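Local structure of amino acid ABC transporter, periplasmic amino acid-binding protein (Brucella ovis, 4Z9N) at residues N233-A238 against V283-G288; S126-S131 against R152-E157; N107-Q112 against G319-G324; L30-P35 against G43-Y48; I295-I300 against I308-N313. The protein binds glutathione and, as a periplasmic binding protein of the family 3 solute-binding type, probably hands its ligand to an ABC transporter for uptake. One frame throughout, in Å; residues are numbered along the deposited sequence.

Contact 1: residues N233-A238 against V283-G288; sequences NALLNA and VKIIKG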
# COMPACT_ATOMS: atom_id res chain seq x y z
N ASN D 233 6.13 8.12 -2.55
CA ASN D 233 4.85 8.78 -2.32
C ASN D 233 4.91 10.24 -2.75
O ASN D 233 3.90 10.79 -3.18
CB ASN D 233 4.42 8.62 -0.87
CG ASN D 233 3.85 7.24 -0.60
OD1 ASN D 233 2.70 6.98 -0.92
ND2 ASN D 233 4.66 6.33 -0.04
N ALA D 234 6.11 10.84 -2.70
CA ALA D 234 6.27 12.18 -3.24
C ALA D 234 6.00 12.16 -4.74
O ALA D 234 5.33 13.06 -5.26
CB ALA D 234 7.67 12.73 -2.95
N LEU D 235 6.52 11.15 -5.43
CA LEU D 235 6.29 11.04 -6.87
C LEU D 235 4.79 10.95 -7.18
O LEU D 235 4.30 11.57 -8.14
CB LEU D 235 7.00 9.82 -7.45
CG LEU D 235 8.53 9.93 -7.52
CD1 LEU D 235 9.15 8.57 -7.85
CD2 LEU D 235 8.94 10.98 -8.55
N LEU D 236 4.07 10.16 -6.38
CA LEU D 236 2.62 10.01 -6.55
C LEU D 236 1.87 11.31 -6.25
O LEU D 236 1.02 11.74 -7.03
CB LEU D 236 2.09 8.89 -5.67
CG LEU D 236 2.54 7.47 -6.08
CD1 LEU D 236 1.97 6.40 -5.13
CD2 LEU D 236 2.16 7.15 -7.54
N ASN D 237 2.16 11.93 -5.10
CA ASN D 237 1.48 13.17 -4.73
C ASN D 237 1.71 14.26 -5.77
O ASN D 237 0.77 14.99 -6.12
CB ASN D 237 1.93 13.65 -3.34
CG ASN D 237 1.12 13.04 -2.20
OD1 ASN D 237 0.01 13.48 -1.90
ND2 ASN D 237 1.67 12.00 -1.58
N ALA D 238 2.94 14.37 -6.26
CA ALA D 238 3.26 15.40 -7.25
C ALA D 238 2.42 15.21 -8.51
O ALA D 238 1.87 16.18 -9.04
CB ALA D 238 4.74 15.37 -7.60
N VAL D 283 11.10 19.04 -4.41
CA VAL D 283 11.53 19.83 -5.56
C VAL D 283 12.74 19.15 -6.21
O VAL D 283 12.83 19.04 -7.43
CB VAL D 283 11.85 21.30 -5.19
CG1 VAL D 283 12.20 22.10 -6.45
CG2 VAL D 283 10.68 21.94 -4.47
N LYS D 284 13.66 18.66 -5.38
CA LYS D 284 14.82 17.94 -5.90
C LYS D 284 14.42 16.69 -6.68
O LYS D 284 14.98 16.44 -7.75
CB LYS D 284 15.79 17.54 -4.78
CG LYS D 284 16.39 18.70 -4.00
CD LYS D 284 17.37 18.17 -2.96
CE LYS D 284 18.02 19.29 -2.16
NZ LYS D 284 18.35 20.47 -3.00
N ILE D 285 13.47 15.92 -6.15
CA ILE D 285 12.99 14.73 -6.84
C ILE D 285 12.39 15.10 -8.20
O ILE D 285 12.78 14.54 -9.23
CB ILE D 285 11.95 13.93 -6.00
CG1 ILE D 285 12.56 13.40 -4.68
CG2 ILE D 285 11.41 12.80 -6.82
CD1 ILE D 285 11.53 12.78 -3.71
N ILE D 286 11.43 16.01 -8.21
CA ILE D 286 10.71 16.31 -9.43
C ILE D 286 11.63 16.97 -10.49
O ILE D 286 11.52 16.69 -11.69
CB ILE D 286 9.49 17.20 -9.13
CG1 ILE D 286 8.57 16.50 -8.12
CG2 ILE D 286 8.71 17.48 -10.38
CD1 ILE D 286 8.06 15.13 -8.60
N LYS D 287 12.54 17.82 -10.05
CA LYS D 287 13.54 18.37 -10.96
C LYS D 287 14.40 17.27 -11.57
O LYS D 287 14.76 17.32 -12.76
CB LYS D 287 14.43 19.39 -10.24
CG LYS D 287 13.70 20.67 -9.89
CD LYS D 287 14.59 21.87 -10.00
CE LYS D 287 13.81 23.15 -9.69
NZ LYS D 287 14.68 24.24 -9.16
N GLY D 288 14.73 16.26 -10.76
CA GLY D 288 15.60 15.19 -11.20
C GLY D 288 14.99 14.22 -12.19
O GLY D 288 15.65 13.81 -13.14
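Leu235 and Ile285 meet where helix 222-240 passes helix 281-289, CD2 of the leucine touching the CG2 branch of the isoleucine at 3.5 Å while the two side chains cross at about a right angle. The same CD2 lies more loosely against CD1 of Ile286. Ile285 divides its branches between two partners. CG2, anti to the backbone N, serves Leu235, and CG1, anti to the carbonyl carbon (chi1 -63°), leads out to CD1, which rests 3.9 Å from Ala234 CB. One turn along, Ala238 CB receives CD1 of Ile286 at 3.5 Å, a tight carbon pair. Both alanines aim their CB atoms at the opposing helix. All contacts between the segments are apolar carbon pairs. The axes of these short segments approach to 10.1 Å at -75°, a steep passage that confines the touch to Ala234, Leu235 and Ala238 on one helix and to Ile285 and Ile286 on the other. On the far side of helix 222-240, Asn233 O takes N and ND2 of Asn237 from opposite faces of its carbonyl plane. Asn237 ND2 also reaches Ile325 O, and its OD1 accepts from Lys210 of the second subunit. Helix 44-57 lines the crossing with Ala51, which touches both Leu235 and Ile285; helix 292-299 adds Tyr292 and Ile295 against Leu235, and helix 248-251 sets Val248 against Ile286.

Contact 2: residues S126-S131 against R152-E157; sequences SALQLS and RANKME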
# COMPACT_ATOMS: atom_id res chain seq x y z
N SER D 126 -5.63 -18.19 -26.20
CA SER D 126 -5.82 -18.29 -24.76
C SER D 126 -4.72 -19.13 -24.12
O SER D 126 -4.27 -20.12 -24.71
CB SER D 126 -7.19 -18.89 -24.43
OG SER D 126 -7.27 -19.23 -23.06
N ALA D 127 -4.30 -18.76 -22.92
CA ALA D 127 -3.29 -19.56 -22.22
C ALA D 127 -3.83 -20.95 -21.93
O ALA D 127 -3.06 -21.86 -21.66
CB ALA D 127 -2.85 -18.88 -20.94
N LEU D 128 -5.15 -21.11 -21.96
CA LEU D 128 -5.75 -22.42 -21.67
C LEU D 128 -5.58 -23.38 -22.85
O LEU D 128 -5.95 -24.55 -22.77
CB LEU D 128 -7.22 -22.27 -21.30
CG LEU D 128 -7.48 -21.67 -19.91
CD1 LEU D 128 -8.97 -21.48 -19.62
CD2 LEU D 128 -6.82 -22.52 -18.82
N GLN D 129 -5.01 -22.89 -23.95
CA GLN D 129 -4.76 -23.76 -25.09
C GLN D 129 -3.29 -24.19 -25.14
O GLN D 129 -2.82 -24.70 -26.16
CB GLN D 129 -5.17 -23.07 -26.38
CG GLN D 129 -6.57 -22.48 -26.35
CD GLN D 129 -6.84 -21.61 -27.55
OE1 GLN D 129 -6.03 -20.75 -27.89
NE2 GLN D 129 -7.97 -21.83 -28.21
N LEU D 130 -2.59 -24.00 -24.03
CA LEU D 130 -1.15 -24.24 -24.00
C LEU D 130 -0.75 -25.58 -23.40
O LEU D 130 0.42 -25.77 -23.08
CB LEU D 130 -0.45 -23.11 -23.23
CG LEU D 130 -0.46 -21.75 -23.94
CD1 LEU D 130 0.25 -20.72 -23.08
CD2 LEU D 130 0.15 -21.84 -25.33
N SER D 131 -1.69 -26.50 -23.23
CA SER D 131 -1.36 -27.82 -22.69
C SER D 131 -0.27 -28.46 -23.55
O SER D 131 -0.38 -28.51 -24.78
CB SER D 131 -2.58 -28.73 -22.64
OG SER D 131 -2.24 -29.97 -22.04
N ARG D 152 -1.26 -27.11 -13.13
CA ARG D 152 -1.84 -28.14 -12.28
C ARG D 152 -3.34 -27.92 -12.13
O ARG D 152 -4.15 -28.84 -12.31
CB ARG D 152 -1.19 -28.15 -10.89
CG ARG D 152 -1.87 -29.10 -9.92
CD ARG D 152 -1.18 -29.16 -8.54
NE ARG D 152 -0.66 -27.84 -8.20
CZ ARG D 152 0.63 -27.56 -7.99
NH1 ARG D 152 1.53 -28.52 -7.97
NH2 ARG D 152 1.01 -26.31 -7.73
N ALA D 153 -3.71 -26.69 -11.80
CA ALA D 153 -5.09 -26.36 -11.50
C ALA D 153 -5.98 -26.59 -12.71
O ALA D 153 -7.13 -27.03 -12.58
CB ALA D 153 -5.20 -24.90 -11.03
N ASN D 154 -5.44 -26.30 -13.88
CA ASN D 154 -6.22 -26.38 -15.10
C ASN D 154 -6.01 -27.67 -15.87
O ASN D 154 -6.42 -27.79 -17.02
CB ASN D 154 -5.92 -25.17 -15.98
CG ASN D 154 -6.51 -23.91 -15.41
OD1 ASN D 154 -7.72 -23.69 -15.50
ND2 ASN D 154 -5.67 -23.06 -14.81
N LYS D 155 -5.36 -28.63 -15.22
CA LYS D 155 -5.19 -29.97 -15.79
C LYS D 155 -4.50 -29.91 -17.16
O LYS D 155 -4.87 -30.66 -18.08
CB LYS D 155 -6.54 -30.67 -15.91
CG LYS D 155 -7.32 -30.78 -14.61
CD LYS D 155 -6.59 -31.64 -13.60
CE LYS D 155 -7.56 -32.26 -12.60
NZ LYS D 155 -8.31 -31.25 -11.79
N MET D 156 -3.51 -29.03 -17.31
CA MET D 156 -2.75 -28.94 -18.54
C MET D 156 -1.39 -29.63 -18.41
O MET D 156 -0.76 -29.57 -17.35
CB MET D 156 -2.56 -27.49 -18.95
CG MET D 156 -3.86 -26.82 -19.38
SD MET D 156 -3.55 -25.22 -20.15
CE MET D 156 -2.91 -24.30 -18.76
N GLU D 157 -0.95 -30.27 -19.48
CA GLU D 157 0.34 -30.95 -19.48
C GLU D 157 1.44 -29.90 -19.32
O GLU D 157 1.46 -28.91 -20.05
CB GLU D 157 0.55 -31.75 -20.76
CG GLU D 157 1.93 -32.42 -20.82
CD GLU D 157 2.24 -33.12 -22.14
OE1 GLU D 157 1.34 -33.77 -22.72
OE2 GLU D 157 3.39 -32.99 -22.62
O HOH W 1 -5.35 -30.75 -21.21
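The Schellman motif that ends helix 142-153 hands the chain on to Met156 and Glu157, which meet Ala127, Leu128 and Ser131 of the loop before strand 134-138. Met156 SD lies 3.6 Å from Leu128 O and 3.7 Å from Ala127 O, and the bend at chi3 (-67°) sets its CE 3.8 Å from Ala127 O. Leu128 CD2 comes to 3.6 Å from Asn154 OD1, the two side chains crossing at about a right angle, while Asn154 ND2 is tied back to Tyr150 O. Lys155, with positive phi, is the C-prime residue of the motif: its N bonds to Arg152 O and Met156 N to Phe151 O. Segment 126-131 leads into strand 134-138, the first strand of a beta-alpha-beta unit, and 152-157 connects the helix of that unit to the parallel strand 159-163. Within 126-131, Ser126 OG accepts from Leu128 N at 3.0 Å in an ST turn. Glu157 N donates to Ser131 OG at 2.9 Å in a nearly straight bond (164°), and a water that donates to Lys155 O, 3.2 Å away, is weakly linked to the same hydroxyl.

Contact 3: residues N107-Q112 against G319-G324; sequences NYYDGQ and GGLQYG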
# COMPACT_ATOMS: atom_id res chain seq x y z
N ASN D 107 5.88 0.22 -6.79
CA ASN D 107 5.94 1.23 -7.84
C ASN D 107 5.27 0.75 -9.14
O ASN D 107 5.07 1.54 -10.05
CB ASN D 107 7.39 1.69 -8.08
CG ASN D 107 8.30 0.62 -8.67
OD1 ASN D 107 8.08 -0.58 -8.57
ND2 ASN D 107 9.40 1.09 -9.27
N TYR D 108 4.89 -0.52 -9.20
CA TYR D 108 4.19 -0.99 -10.39
C TYR D 108 3.44 -2.27 -10.04
O TYR D 108 4.07 -3.26 -9.67
CB TYR D 108 5.18 -1.24 -11.54
CG TYR D 108 4.49 -1.53 -12.85
CD1 TYR D 108 4.06 -2.81 -13.17
CD2 TYR D 108 4.24 -0.51 -13.76
CE1 TYR D 108 3.40 -3.07 -14.35
CE2 TYR D 108 3.58 -0.75 -14.94
CZ TYR D 108 3.16 -2.03 -15.22
OH TYR D 108 2.49 -2.28 -16.39
N TYR D 109 2.11 -2.24 -10.14
CA TYR D 109 1.30 -3.45 -9.97
C TYR D 109 1.26 -4.21 -11.28
O TYR D 109 0.80 -3.67 -12.27
CB TYR D 109 -0.13 -3.12 -9.54
CG TYR D 109 -0.24 -2.46 -8.18
CD1 TYR D 109 -0.11 -1.08 -8.07
CD2 TYR D 109 -0.45 -3.20 -7.03
CE1 TYR D 109 -0.21 -0.45 -6.83
CE2 TYR D 109 -0.54 -2.59 -5.79
CZ TYR D 109 -0.42 -1.21 -5.70
OH TYR D 109 -0.52 -0.60 -4.48
N ASP D 110 1.74 -5.45 -11.29
CA ASP D 110 1.73 -6.26 -12.50
C ASP D 110 1.08 -7.63 -12.21
O ASP D 110 0.59 -7.88 -11.11
CB ASP D 110 3.15 -6.44 -13.04
CG ASP D 110 3.20 -6.55 -14.55
OD1 ASP D 110 2.13 -6.68 -15.18
OD2 ASP D 110 4.33 -6.48 -15.10
N GLY D 111 1.05 -8.49 -13.22
CA GLY D 111 0.54 -9.84 -13.08
C GLY D 111 1.24 -10.71 -14.11
O GLY D 111 1.72 -10.18 -15.12
N GLN D 112 1.31 -12.01 -13.87
CA GLN D 112 2.01 -12.92 -14.80
C GLN D 112 1.17 -13.26 -16.02
O GLN D 112 -0.04 -13.51 -15.91
CB GLN D 112 2.40 -14.20 -14.07
CG GLN D 112 3.07 -15.26 -14.93
CD GLN D 112 3.65 -16.37 -14.08
OE1 GLN D 112 3.74 -16.24 -12.85
NE2 GLN D 112 4.04 -17.48 -14.71
N GLY D 319 -9.03 5.85 -11.44
CA GLY D 319 -9.44 4.48 -11.70
C GLY D 319 -8.38 3.42 -11.45
O GLY D 319 -8.60 2.24 -11.72
N GLY D 320 -7.22 3.84 -10.94
CA GLY D 320 -6.16 2.91 -10.64
C GLY D 320 -5.95 2.64 -9.16
O GLY D 320 -6.82 2.95 -8.34
N LEU D 321 -4.80 2.07 -8.83
CA LEU D 321 -4.46 1.67 -7.46
C LEU D 321 -3.39 2.56 -6.81
O LEU D 321 -3.10 2.41 -5.61
CB LEU D 321 -3.95 0.22 -7.44
CG LEU D 321 -4.89 -0.85 -7.99
CD1 LEU D 321 -4.24 -2.24 -7.90
CD2 LEU D 321 -6.23 -0.83 -7.22
N GLN D 322 -2.79 3.46 -7.58
CA GLN D 322 -1.63 4.17 -7.04
C GLN D 322 -2.07 5.34 -6.19
O GLN D 322 -2.68 6.29 -6.68
CB GLN D 322 -0.67 4.63 -8.16
CG GLN D 322 0.07 3.49 -8.84
CD GLN D 322 1.22 2.94 -7.99
OE1 GLN D 322 1.47 3.42 -6.88
NE2 GLN D 322 1.90 1.93 -8.50
N TYR D 323 -1.75 5.25 -4.91
CA TYR D 323 -2.29 6.19 -3.92
C TYR D 323 -1.17 6.82 -3.12
O TYR D 323 -0.50 6.14 -2.35
CB TYR D 323 -3.27 5.44 -3.00
CG TYR D 323 -3.99 6.25 -1.93
CD1 TYR D 323 -3.42 6.44 -0.68
CD2 TYR D 323 -5.29 6.73 -2.15
CE1 TYR D 323 -4.09 7.13 0.32
CE2 TYR D 323 -5.98 7.42 -1.14
CZ TYR D 323 -5.37 7.61 0.08
OH TYR D 323 -6.04 8.27 1.08
N GLY D 324 -0.94 8.11 -3.32
CA GLY D 324 0.12 8.78 -2.59
C GLY D 324 -0.35 9.07 -1.17
O GLY D 324 -1.33 9.77 -0.96
O HOH W 2 1.26 1.91 -4.37
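NE2 of Gln322 is held by two acceptors, Asn313 OD1 and Ile106 O, and in this position it lies 3.6 Å from CE1 of Tyr109. The Gln322 chain bends at chi2 (-76°), which sets CD beside the tyrosine; ring and amide planes stand 59° apart, and NE2 approaches the ring obliquely. From the other side of the ring plane comes Leu321. Its CD1 sits over the face, 4.0 Å from the ring centroid and 13° off the normal, a CH-pi contact displaced toward the rim, and its CB adds a touch to CE1 at 3.8 Å. The leucine thus covers one face, while the amide comes in from across the plane at CD1 and CE1. A water spans the polar ends, 3.1 Å from Tyr109 OH and donating to Gln322 OE1 at 2.9 Å. The same tyrosine also takes part in the dimer: its ring meets Tyr323 of the second subunit edge-to-face, and Tyr323 here meets Tyr109 of that subunit likewise. Asn107, where the chain turns a corner, sends ND2 to Asp45 OD1 and offers its O to Tyr292 OH. The C-terminal loop after helix 292-299 is in this way laid against strand 101-117, which pairs antiparallel with strand 211-218 and whose Tyr108 packs on Phe44 of helix 44-57 and Phe296 of helix 292-299.

Contact 4: residues L30-P35 against G43-Y48; sequences LGFASP and GFDVDY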
# COMPACT_ATOMS: atom_id res chain seq x y z
N LEU D 30 14.18 -3.91 -21.34
CA LEU D 30 13.79 -2.67 -22.00
C LEU D 30 12.59 -2.05 -21.31
O LEU D 30 11.61 -2.74 -21.03
CB LEU D 30 13.49 -2.90 -23.49
CG LEU D 30 14.70 -3.25 -24.35
CD1 LEU D 30 14.29 -3.69 -25.75
CD2 LEU D 30 15.67 -2.06 -24.44
N GLY D 31 12.68 -0.76 -21.02
CA GLY D 31 11.58 -0.04 -20.40
C GLY D 31 11.75 0.05 -18.90
O GLY D 31 11.32 1.01 -18.28
N PHE D 32 12.42 -0.94 -18.32
CA PHE D 32 12.57 -0.96 -16.88
C PHE D 32 13.99 -0.68 -16.40
O PHE D 32 14.18 0.14 -15.51
CB PHE D 32 12.05 -2.30 -16.35
CG PHE D 32 10.58 -2.30 -16.19
CD1 PHE D 32 9.75 -2.50 -17.29
CD2 PHE D 32 10.01 -1.96 -14.97
CE1 PHE D 32 8.37 -2.45 -17.15
CE2 PHE D 32 8.63 -1.90 -14.83
CZ PHE D 32 7.81 -2.14 -15.92
N ALA D 33 14.98 -1.34 -16.99
CA ALA D 33 16.37 -1.06 -16.64
C ALA D 33 17.28 -1.67 -17.68
O ALA D 33 17.37 -2.89 -17.80
CB ALA D 33 16.71 -1.59 -15.26
N SER D 34 17.95 -0.80 -18.42
CA SER D 34 18.79 -1.23 -19.52
C SER D 34 19.94 -0.26 -19.71
O SER D 34 19.74 0.95 -19.70
CB SER D 34 17.95 -1.33 -20.80
OG SER D 34 18.68 -1.98 -21.82
N PRO D 35 21.16 -0.80 -19.87
CA PRO D 35 22.34 0.03 -20.14
C PRO D 35 22.60 0.18 -21.63
O PRO D 35 22.36 -0.77 -22.38
CB PRO D 35 23.47 -0.76 -19.48
CG PRO D 35 23.05 -2.20 -19.66
CD PRO D 35 21.53 -2.22 -19.68
N GLY D 43 15.42 3.62 -17.81
CA GLY D 43 14.28 2.76 -17.53
C GLY D 43 13.41 3.24 -16.37
O GLY D 43 13.77 4.17 -15.64
N PHE D 44 12.26 2.60 -16.21
CA PHE D 44 11.27 2.94 -15.17
C PHE D 44 11.85 2.73 -13.77
O PHE D 44 11.79 3.64 -12.93
CB PHE D 44 10.00 2.10 -15.37
CG PHE D 44 8.89 2.40 -14.40
CD1 PHE D 44 7.95 3.39 -14.67
CD2 PHE D 44 8.75 1.66 -13.23
CE1 PHE D 44 6.90 3.65 -13.78
CE2 PHE D 44 7.70 1.91 -12.33
CZ PHE D 44 6.78 2.92 -12.62
N ASP D 45 12.41 1.55 -13.52
CA ASP D 45 13.04 1.29 -12.22
C ASP D 45 14.32 2.12 -12.07
O ASP D 45 14.63 2.58 -10.99
CB ASP D 45 13.34 -0.20 -12.04
CG ASP D 45 12.12 -1.00 -11.64
OD1 ASP D 45 11.14 -0.38 -11.16
OD2 ASP D 45 12.14 -2.26 -11.79
N VAL D 46 15.06 2.30 -13.16
CA VAL D 46 16.24 3.16 -13.11
C VAL D 46 15.87 4.57 -12.64
O VAL D 46 16.54 5.15 -11.78
CB VAL D 46 16.95 3.21 -14.47
CG1 VAL D 46 17.88 4.43 -14.55
CG2 VAL D 46 17.74 1.91 -14.69
N ASP D 47 14.79 5.13 -13.19
CA ASP D 47 14.41 6.49 -12.80
C ASP D 47 14.00 6.55 -11.32
O ASP D 47 14.19 7.57 -10.65
CB ASP D 47 13.25 7.03 -13.67
CG ASP D 47 13.72 7.55 -15.02
OD1 ASP D 47 12.86 7.75 -15.90
OD2 ASP D 47 14.95 7.73 -15.22
N TYR D 48 13.44 5.46 -10.81
CA TYR D 48 13.09 5.40 -9.38
C TYR D 48 14.37 5.49 -8.54
O TYR D 48 14.39 6.17 -7.52
CB TYR D 48 12.31 4.12 -9.05
CG TYR D 48 10.85 4.40 -8.75
CD1 TYR D 48 9.93 4.58 -9.78
CD2 TYR D 48 10.41 4.55 -7.44
CE1 TYR D 48 8.61 4.88 -9.51
CE2 TYR D 48 9.08 4.86 -7.16
CZ TYR D 48 8.19 5.02 -8.21
OH TYR D 48 6.87 5.31 -7.93
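Phe32 and Phe44 lie side by side, pointing the same way, with CE2 of the first 3.9 Å from CD2 of the second. Their planes are 57° apart, an oblique pair, and CB of Phe44 sits over one face of the Phe32 ring. Phe44 CG stands anti to its backbone N (chi1 -178°), and CD2 of the ring beyond it still meets Phe32. Asp45 meets the edge of the Phe32 ring instead, its OD2 3.8 Å from CD2 and near the ring plane; that carboxylate is held in place by Asn88 N on OD2 and Asn107 ND2 on OD1. The backbones are bonded as well. Phe44 N donates to Gly31 O at 2.8 Å, and Phe32 O takes two weak bonds, from Asp45 N at 3.0 Å and from Val46 N at 3.3 Å. Gly43, just before the helix, brings its CA to 3.3 Å from the same oxygen in a CA-H...O contact. A CB there would clash with Phe32 O and Ala33 N, and at phi 138° also with the preceding carbonyl. Ala33 CB completes the contact against Val46 CG2. The geometry of Phe32 and Ala33 fits a classic beta bulge, and the loop carbonyls take up the first amides of helix 44-57: a helix N-terminus met by backbone acceptors, with the Phe32 side chain about 8 Å from the bound glutathione.

Contact 5: residues I295-I300 against I308-N313; sequences IFERNI and IARGLN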
# COMPACT_ATOMS: atom_id res chain seq x y z
N ILE D 295 7.56 9.56 -15.26
CA ILE D 295 8.44 8.39 -15.27
C ILE D 295 7.77 7.26 -16.04
O ILE D 295 8.42 6.59 -16.84
CB ILE D 295 8.79 7.95 -13.83
CG1 ILE D 295 9.62 9.03 -13.12
CG2 ILE D 295 9.54 6.62 -13.83
CD1 ILE D 295 9.80 8.76 -11.63
N PHE D 296 6.48 7.07 -15.79
CA PHE D 296 5.71 6.03 -16.47
C PHE D 296 5.72 6.25 -17.98
O PHE D 296 6.08 5.37 -18.75
CB PHE D 296 4.27 5.98 -15.94
CG PHE D 296 3.50 4.76 -16.35
CD1 PHE D 296 3.00 4.64 -17.64
CD2 PHE D 296 3.27 3.73 -15.45
CE1 PHE D 296 2.30 3.51 -18.03
CE2 PHE D 296 2.57 2.60 -15.83
CZ PHE D 296 2.09 2.49 -17.12
N GLU D 297 5.33 7.45 -18.40
CA GLU D 297 5.15 7.70 -19.82
C GLU D 297 6.43 7.61 -20.65
O GLU D 297 6.42 7.07 -21.76
CB GLU D 297 4.50 9.06 -20.02
CG GLU D 297 3.01 9.02 -19.69
CD GLU D 297 2.28 7.99 -20.54
OE1 GLU D 297 2.52 7.96 -21.76
OE2 GLU D 297 1.48 7.20 -20.00
N ARG D 298 7.54 8.14 -20.14
CA ARG D 298 8.77 8.20 -20.94
C ARG D 298 9.41 6.82 -21.08
O ARG D 298 10.16 6.57 -22.02
CB ARG D 298 9.77 9.19 -20.32
CG ARG D 298 10.61 8.62 -19.17
CD ARG D 298 11.74 9.55 -18.79
NE ARG D 298 11.23 10.84 -18.33
CZ ARG D 298 11.17 11.22 -17.06
NH1 ARG D 298 11.63 10.43 -16.10
NH2 ARG D 298 10.67 12.41 -16.76
N ASN D 299 9.11 5.93 -20.14
CA ASN D 299 9.77 4.63 -20.11
C ASN D 299 8.92 3.49 -20.64
O ASN D 299 9.41 2.63 -21.36
CB ASN D 299 10.20 4.30 -18.68
CG ASN D 299 11.36 5.15 -18.22
OD1 ASN D 299 12.44 5.10 -18.80
ND2 ASN D 299 11.14 5.91 -17.16
N ILE D 300 7.66 3.43 -20.22
CA ILE D 300 6.85 2.25 -20.52
C ILE D 300 5.47 2.62 -21.07
O ILE D 300 4.75 1.75 -21.56
CB ILE D 300 6.71 1.33 -19.26
CG1 ILE D 300 5.99 2.04 -18.11
CG2 ILE D 300 8.07 0.81 -18.82
CD1 ILE D 300 5.80 1.17 -16.86
N ILE D 308 2.38 0.73 -22.84
CA ILE D 308 1.54 0.15 -21.79
C ILE D 308 0.54 1.18 -21.24
O ILE D 308 0.92 2.30 -20.93
CB ILE D 308 2.41 -0.42 -20.67
CG1 ILE D 308 3.36 -1.49 -21.22
CG2 ILE D 308 1.54 -0.92 -19.52
CD1 ILE D 308 4.27 -2.13 -20.14
N ALA D 309 -0.72 0.80 -21.10
CA ALA D 309 -1.71 1.72 -20.54
C ALA D 309 -1.53 1.78 -19.03
O ALA D 309 -1.05 0.82 -18.43
CB ALA D 309 -3.12 1.27 -20.88
N ARG D 310 -1.89 2.91 -18.42
CA ARG D 310 -1.73 3.07 -16.96
C ARG D 310 -2.40 1.93 -16.20
O ARG D 310 -1.79 1.30 -15.32
CB ARG D 310 -2.28 4.42 -16.49
CG ARG D 310 -1.39 5.64 -16.83
CD ARG D 310 -0.04 5.64 -16.11
NE ARG D 310 -0.17 5.93 -14.68
CZ ARG D 310 -0.10 7.15 -14.14
NH1 ARG D 310 0.09 8.23 -14.90
NH2 ARG D 310 -0.24 7.29 -12.83
N GLY D 311 -3.66 1.65 -16.54
CA GLY D 311 -4.38 0.54 -15.93
C GLY D 311 -4.37 0.59 -14.42
O GLY D 311 -4.80 1.57 -13.81
N LEU D 312 -3.85 -0.47 -13.80
CA LEU D 312 -3.80 -0.53 -12.34
C LEU D 312 -2.90 0.55 -11.78
O LEU D 312 -3.00 0.89 -10.61
CB LEU D 312 -3.29 -1.89 -11.86
CG LEU D 312 -4.16 -3.09 -12.19
CD1 LEU D 312 -3.44 -4.37 -11.70
CD2 LEU D 312 -5.52 -2.93 -11.54
N ASN D 313 -1.98 1.05 -12.61
CA ASN D 313 -1.02 2.02 -12.12
C ASN D 313 -1.43 3.45 -12.42
O ASN D 313 -0.65 4.38 -12.25
CB ASN D 313 0.36 1.70 -12.69
CG ASN D 313 0.84 0.36 -12.20
OD1 ASN D 313 1.09 0.19 -11.01
ND2 ASN D 313 0.86 -0.63 -13.09
O HOH W 3 0.39 8.69 -17.74
O HOH W 4 0.01 5.15 -20.97
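Phe296 turns CG anti to its backbone N (chi1 -167°) and Arg310 bends at chi2 (-66°), which puts its CD over the phenyl ring; the bend at chi3 carries NE onward to Asn313 O. The last turn of helix 292-299 is thereby packed on the C-terminal loop beside Tyr108 of strand 101-117, with the Phe296 ring sandwiched between two aliphatic carbons. Arg310 CD stands 3.5 Å from the ring centroid, nearly on the normal, in a CH-pi contact; on the opposite face Ile300 CG1 is 3.8 Å above the ring plane, also over the centre. Ring and guanidinium planes differ by 31°, and CZ is too distant for more than a weak cation-pi attraction. At the ring edge, in its plane, Ile308 O comes to 3.4 Å from CE1. Ile308 N donates to Ile300 O at 2.9 Å, closing the loop where the helix gives out. Asn313 CB touches the ring at CE2, while its amide oxygen accepts from Tyr109 N. The charged atoms of Glu297 and Arg310 are not in contact: one water donates to Glu297 OE2 and accepts from Arg310 NH1, and a second donates to OE2 and to Ile308 O. Glu297 OE1 bonds Ser302 OG, and NH1 has its salt bridge with Glu239. Arg310 NE and NH2 both grip one atom side-on, Asn313 O, which lies in the guanidinium plane 2.9 Å from NE and 3.0 Å from NH2.

In the fold
Contacts 1, 3, 4 and 5 form one connected cluster, their centres 10 to 18 Å apart, and contact 2 stands apart on the opposite side of the chain's centre from contact 1, about 44 Å away between centres. Helix 44-57 passes through contact 4 and packs on residues of contacts 1, 3 and 5, while helix 292-299 does the same from contact 5. Along the chain contact 4 closes first. Contact 3 then opens, and contacts 2, 1 and 5 follow in that order inside the long loop it closes. The C-terminal part is thereby brought back onto strand 101-117, which continues toward the lobe of contact 2, consistent with the two-lobed fold of periplasmic binding proteins around glutathione.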